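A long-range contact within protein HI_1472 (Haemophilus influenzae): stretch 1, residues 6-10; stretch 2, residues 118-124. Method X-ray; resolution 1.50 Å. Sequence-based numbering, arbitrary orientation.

Stretch 1 (6-10) DQLDR
Stretch 2 118-124: EVGEKGK

How are the two backbones shaped and set against each other? Residues 6-10 form no regular helix or strand; a type I turn runs from Asp6 to Asp9, closed by Asp9 N to Asp6 O at 2.8 Å, and Asp9 itself has positive phi (62/28). In the second stretch, residues 119-122 have helical phi/psi without the regular bonds, and a type I turn from Glu121 to Lys124 overlaps their end, with Lys124 N to Glu121 O at 3.0 Å. The closest CA atoms, of Leu8 and Lys122, lie 5.8 Å apart.

What holds the first turn in shape? Asp6 (chi1 82°, p) accepts hydrogen bonds at OD1 from Leu8 N (2.8 Å) and Arg10 N (3.0 Å), while its OD2 meets Arg10 NH1 in a salt bridge of 2.9 Å.

Which polar contact joins the stretches? The CA-to-CB bonds of Lys122 (chi1 -103°, chi2 177°, chi3 -155°, chi4 -115°) and Asp9 (chi1 -67°, m) each point toward the other stretch. Lys122 NZ donates a hydrogen bond to Asp9 OD1 at 3.0 Å, as part of a salt bridge.

What else touches across the stretches? On its way to Asp9, the aliphatic chain of Lys122 passes the Gln7 carbonyl, CD 3.3 Å from Gln7 O. Asp9 OD2 lies 3.1 Å from Val119 CG1. Away from the bridge, Leu8 (m, t) starts sideways but its end comes nearer, setting CD2 against backbone, 3.6 Å from Lys122 O and 3.8 Å from Gly123 CA. The contact is small, burying 222 Å² in total.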

# COMPACT_ATOMS: atom_id res chain seq x y z
N ASP A 6 -4.73 9.07 -16.66
CA ASP A 6 -4.77 8.32 -15.35
C ASP A 6 -4.29 6.85 -15.58
O ASP A 6 -3.98 6.43 -16.70
CB ASP A 6 -6.17 8.42 -14.70
CG ASP A 6 -7.19 7.44 -15.26
OD1 ASP A 6 -6.90 6.56 -16.14
OD2 ASP A 6 -8.34 7.51 -14.76
N GLN A 7 -4.31 6.10 -14.48
CA GLN A 7 -3.73 4.75 -14.50
C GLN A 7 -4.67 3.64 -15.09
O GLN A 7 -4.39 2.39 -15.06
CB GLN A 7 -3.11 4.47 -13.13
CG GLN A 7 -1.93 5.39 -12.88
CD GLN A 7 -1.07 4.91 -11.71
OE1 GLN A 7 -1.56 4.82 -10.62
NE2 GLN A 7 0.23 4.85 -11.89
N LEU A 8 -5.84 4.06 -15.60
CA LEU A 8 -6.63 3.21 -16.45
C LEU A 8 -6.45 3.70 -17.92
O LEU A 8 -7.28 3.31 -18.85
CB LEU A 8 -8.09 3.25 -15.94
CG LEU A 8 -8.53 2.58 -14.60
CD1 LEU A 8 -9.99 2.68 -14.42
CD2 LEU A 8 -8.11 1.15 -14.66
N ASP A 9 -5.43 4.57 -18.14
CA ASP A 9 -5.15 5.15 -19.52
C ASP A 9 -6.34 6.00 -20.06
O ASP A 9 -6.54 6.18 -21.29
CB ASP A 9 -4.78 4.01 -20.48
CG ASP A 9 -3.40 3.31 -20.10
OD1 ASP A 9 -2.59 3.82 -19.31
OD2 ASP A 9 -3.22 2.19 -20.67
N ARG A 10 -7.08 6.54 -19.09
CA ARG A 10 -8.15 7.49 -19.41
C ARG A 10 -7.61 8.88 -19.49
O ARG A 10 -6.87 9.34 -18.60
CB ARG A 10 -9.23 7.42 -18.35
CG ARG A 10 -9.89 6.04 -18.29
CD ARG A 10 -10.68 5.88 -16.97
NE ARG A 10 -11.88 6.77 -16.95
CZ ARG A 10 -12.00 7.88 -16.21
NH1 ARG A 10 -10.99 8.35 -15.48
NH2 ARG A 10 -13.16 8.56 -16.31
N GLU A 118 0.65 -4.85 -17.90
CA GLU A 118 -0.23 -5.17 -19.03
C GLU A 118 -1.51 -4.25 -18.99
O GLU A 118 -2.26 -4.20 -17.98
CB GLU A 118 -0.63 -6.67 -18.87
CG GLU A 118 0.39 -7.79 -19.33
CD GLU A 118 1.69 -7.89 -18.56
OE1 GLU A 118 1.73 -7.59 -17.34
OE2 GLU A 118 2.69 -8.33 -19.20
N VAL A 119 -1.77 -3.53 -20.08
CA VAL A 119 -3.02 -2.78 -20.25
C VAL A 119 -4.34 -3.47 -19.99
O VAL A 119 -5.24 -2.86 -19.39
CB VAL A 119 -3.14 -2.18 -21.66
CG1 VAL A 119 -2.89 -0.69 -21.65
CG2 VAL A 119 -2.24 -2.96 -22.72
N GLY A 120 -4.50 -4.74 -20.44
CA GLY A 120 -5.75 -5.45 -20.18
C GLY A 120 -6.06 -5.75 -18.73
O GLY A 120 -7.20 -6.00 -18.38
N GLU A 121 -5.01 -5.67 -17.89
CA GLU A 121 -5.05 -5.98 -16.43
C GLU A 121 -5.22 -4.76 -15.55
O GLU A 121 -5.43 -4.92 -14.35
CB GLU A 121 -3.73 -6.72 -16.05
CG GLU A 121 -3.65 -8.02 -16.85
CD GLU A 121 -4.70 -9.02 -16.35
OE1 GLU A 121 -4.67 -9.43 -15.16
OE2 GLU A 121 -5.62 -9.41 -17.15
N LYS A 122 -5.13 -3.58 -16.15
CA LYS A 122 -5.07 -2.32 -15.40
C LYS A 122 -6.32 -2.15 -14.48
O LYS A 122 -6.22 -1.59 -13.36
CB LYS A 122 -4.83 -1.15 -16.40
CG LYS A 122 -3.33 -0.61 -16.41
CD LYS A 122 -3.15 0.49 -17.50
CE LYS A 122 -1.71 0.59 -17.97
NZ LYS A 122 -1.02 1.89 -17.63
N GLY A 123 -7.49 -2.65 -14.92
CA GLY A 123 -8.73 -2.53 -14.18
C GLY A 123 -9.10 -3.64 -13.23
O GLY A 123 -10.14 -3.61 -12.61
N LYS A 124 -8.18 -4.61 -13.10
CA LYS A 124 -8.50 -5.87 -12.44
C LYS A 124 -8.09 -5.75 -10.92
O LYS A 124 -7.04 -5.26 -10.63
CB LYS A 124 -7.72 -6.98 -13.12
CG LYS A 124 -8.33 -7.35 -14.49
CD LYS A 124 -8.07 -8.77 -14.87
CE LYS A 124 -8.77 -9.14 -16.20
NZ LYS A 124 -8.04 -10.29 -16.94